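Glucan-binding protein C, GbpC (Streptococcus mutans UA159, PDB 5UQZ) binds calcium and probably glucan at the streptococcal cell wall, and mediates both sucrose-independent and sucrose-dependent adherence of the bacterium. Local coordinates at residues A[42-45]-A[46-49]. Sequence-based numbering, arbitrary orientation. Where two conformers were deposited one is given.
Sequences YEQY and KKEV
The rings of Tyr-42 and Tyr-45 each carry, over one face, an aliphatic group of the residue four places on, Lys-46 and Val-49 respectively. Lys-46 CE lies 4.0 Å from the Tyr-42 ring centroid and 29° off the normal, a CH-pi contact shifted toward CE2. Tyr-45 receives Val-49 CG2 at 4.0 Å from its centroid and only 19° off the normal, while Glu-48 OE1 borders the rim, 4.1 Å from Tyr-45 CD1. Both rings have CG anti to the backbone N, which turns them beside the carbonyl carbon and toward the next helical turn.

Lys-46 bends at chi3 (-64°), and its amino group reaches two partners. Lys-46 NZ forms a long, weak salt bridge with Glu-43 OE2 at 3.4 Å, and it donates to a water 2.9 Å away that is also hydrogen-bonded to Tyr-42 OH. The stronger partner of this OE2 is Lys-39, one turn earlier. On another side of the helix, in one of two conformers of Gln-44, its NE2 donates to Glu-48 OE2 at 3.2 Å, so this bond is probably not permanent; the acceptor lies close to the amide plane, but the donor comes from above the carboxylate plane.

Beneath these side chains, i to i+4 backbone bonds continue the helix, as between Val-49 N and Tyr-45 O at 2.9 Å. This is the C-terminal part of helix 3-51, where the predicted coiled coil 18-45 ends and Tyr-45 touches Val-58 and Glu-59 of helix 57-60. The chemistry thus differs round the helix: apolar CH-pi packing at buried Tyr-45, and on the solvent-facing side a Lys-46 ammonium whose charge is probably shared between water and a carboxylate already paired with Lys-39.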
ATOM      1  N   TYR A  42      15.285  -5.320 -11.726  1.00 10.06           N
ATOM      2  CA  TYR A  42      15.010  -6.719 -12.039  1.00 11.18           C
ATOM      3  C   TYR A  42      16.289  -7.534 -12.126  1.00 11.95           C
ATOM      4  O   TYR A  42      16.373  -8.637 -11.566  1.00 11.55           O
ATOM      5  CB  TYR A  42      14.240  -6.780 -13.345  1.00 11.78           C
ATOM      6  CG  TYR A  42      13.862  -8.179 -13.787  1.00 12.22           C
ATOM      7  CD1 TYR A  42      13.106  -9.008 -12.972  1.00 12.94           C
ATOM      8  CD2 TYR A  42      14.230  -8.645 -15.046  1.00 14.81           C
ATOM      9  CE1 TYR A  42      12.713 -10.262 -13.404  1.00 15.84           C
ATOM     10  CE2 TYR A  42      13.855  -9.913 -15.481  1.00 15.93           C
ATOM     11  CZ  TYR A  42      13.087 -10.714 -14.653  1.00 15.50           C
ATOM     12  OH  TYR A  42      12.676 -11.948 -15.076  1.00 18.22           O
ATOM     13  N   GLU A  43      17.306  -6.988 -12.798  1.00 11.77           N
ATOM     14  CA  GLU A  43      18.531  -7.760 -12.914  1.00 12.77           C
ATOM     15  C   GLU A  43      19.177  -7.931 -11.547  1.00 11.71           C
ATOM     16  O   GLU A  43      19.769  -8.983 -11.261  1.00 12.76           O
ATOM     17  CB  GLU A  43      19.480  -7.088 -13.913  1.00 16.43           C
ATOM     18  CG  GLU A  43      18.998  -7.098 -15.343  1.00 18.66           C
ATOM     19  CD  GLU A  43      18.746  -8.503 -15.911  1.00 26.23           C
ATOM     20  OE1 GLU A  43      19.470  -9.459 -15.556  1.00 31.82           O
ATOM     21  OE2 GLU A  43      17.792  -8.630 -16.718  1.00 31.21           O
ATOM     22  N   GLN A  44      19.139  -6.889 -10.714  1.00 11.73           N
ATOM     23  CA  GLN A  44      19.680  -7.030  -9.367  0.58 12.08           C
ATOM     24  C   GLN A  44      18.925  -8.082  -8.565  1.00 10.98           C
ATOM     25  O   GLN A  44      19.539  -8.900  -7.862  1.00 11.66           O
ATOM     26  CB  GLN A  44      19.672  -5.676  -8.647  0.58 13.67           C
ATOM     27  CG  GLN A  44      20.259  -5.732  -7.239  0.58 15.38           C
ATOM     28  CD  GLN A  44      21.739  -6.129  -7.209  0.58 19.92           C
ATOM     29  OE1 GLN A  44      22.424  -6.074  -8.228  0.58 24.86           O
ATOM     30  NE2 GLN A  44      22.232  -6.516  -6.032  0.58 23.93           N
ATOM     31  N   TYR A  45      17.592  -8.059  -8.637  1.00 10.70           N
ATOM     32  CA  TYR A  45      16.815  -9.048  -7.916  1.00 10.13           C
ATOM     33  C   TYR A  45      17.140 -10.470  -8.388  1.00 10.45           C
ATOM     34  O   TYR A  45      17.325 -11.380  -7.559  1.00 10.61           O
ATOM     35  CB  TYR A  45      15.327  -8.739  -8.102  1.00 10.83           C
ATOM     36  CG  TYR A  45      14.440  -9.678  -7.307  1.00 10.13           C
ATOM     37  CD1 TYR A  45      14.593  -9.836  -5.910  1.00 12.81           C
ATOM     38  CD2 TYR A  45      13.474 -10.455  -7.951  1.00 12.15           C
ATOM     39  CE1 TYR A  45      13.800 -10.706  -5.172  1.00 13.50           C
ATOM     40  CE2 TYR A  45      12.651 -11.340  -7.213  1.00 13.04           C
ATOM     41  CZ  TYR A  45      12.814 -11.455  -5.838  1.00 11.80           C
ATOM     42  OH  TYR A  45      12.020 -12.305  -5.125  1.00 14.17           O
ATOM     43  N   LYS A  46      17.255 -10.673  -9.703  1.00 10.78           N
ATOM     44  CA  LYS A  46      17.605 -12.002 -10.195  1.00 11.64           C
ATOM     45  C   LYS A  46      18.950 -12.444  -9.653  1.00 11.44           C
ATOM     46  O   LYS A  46      19.122 -13.626  -9.310  1.00 12.82           O
ATOM     47  CB  LYS A  46      17.626 -12.020 -11.728  1.00 14.63           C
ATOM     48  CG  LYS A  46      16.206 -12.088 -12.316  1.00 16.44           C
ATOM     49  CD  LYS A  46      16.227 -12.482 -13.785  1.00 24.28           C
ATOM     50  CE  LYS A  46      16.922 -11.456 -14.627  1.00 28.53           C
ATOM     51  NZ  LYS A  46      16.924 -11.828 -16.095  1.00 30.62           N
ATOM     52  N   LYS A  47      19.932 -11.530  -9.594  1.00 12.40           N
ATOM     53  CA  LYS A  47      21.243 -11.869  -9.060  1.00 13.28           C
ATOM     54  C   LYS A  47      21.146 -12.218  -7.576  1.00 12.36           C
ATOM     55  O   LYS A  47      21.807 -13.156  -7.107  1.00 13.21           O
ATOM     56  CB  LYS A  47      22.169 -10.674  -9.283  1.00 16.40           C
ATOM     57  CG  LYS A  47      23.539 -10.809  -8.672  1.00 21.05           C
ATOM     58  CD  LYS A  47      24.392  -9.571  -8.957  1.00 30.08           C
ATOM     59  CE  LYS A  47      25.725  -9.611  -8.222  1.00 35.56           C
ATOM     60  NZ  LYS A  47      25.647  -9.227  -6.801  1.00 38.00           N
ATOM     61  N   GLU A  48      20.365 -11.453  -6.800  1.00 11.61           N
ATOM     62  CA  GLU A  48      20.225 -11.725  -5.362  1.00 11.24           C
ATOM     63  C   GLU A  48      19.616 -13.096  -5.127  1.00 10.77           C
ATOM     64  O   GLU A  48      20.024 -13.811  -4.196  1.00 12.04           O
ATOM     65  CB  GLU A  48      19.364 -10.644  -4.714  1.00 12.48           C
ATOM     66  CG  GLU A  48      20.129  -9.341  -4.661  1.00 16.61           C
ATOM     67  CD  GLU A  48      19.297  -8.155  -4.266  1.00 29.01           C
ATOM     68  OE1 GLU A  48      18.055  -8.293  -4.282  1.00 35.09           O
ATOM     69  OE2 GLU A  48      19.866  -7.084  -3.965  1.00 27.71           O
ATOM     70  N   VAL A  49      18.620 -13.463  -5.933  1.00 10.87           N
ATOM     71  CA  VAL A  49      18.013 -14.796  -5.822  1.00 10.71           C
ATOM     72  C   VAL A  49      19.019 -15.878  -6.212  1.00 12.27           C
ATOM     73  O   VAL A  49      19.205 -16.866  -5.487  1.00 14.48           O
ATOM     74  CB  VAL A  49      16.723 -14.864  -6.664  1.00 12.32           C
ATOM     75  CG1 VAL A  49      16.191 -16.321  -6.730  1.00 14.60           C
ATOM     76  CG2 VAL A  49      15.650 -13.941  -6.099  1.00 12.05           C
TER
HETATM   77  O   HOH W   1      14.322 -12.823 -17.042  1.00 30.78           O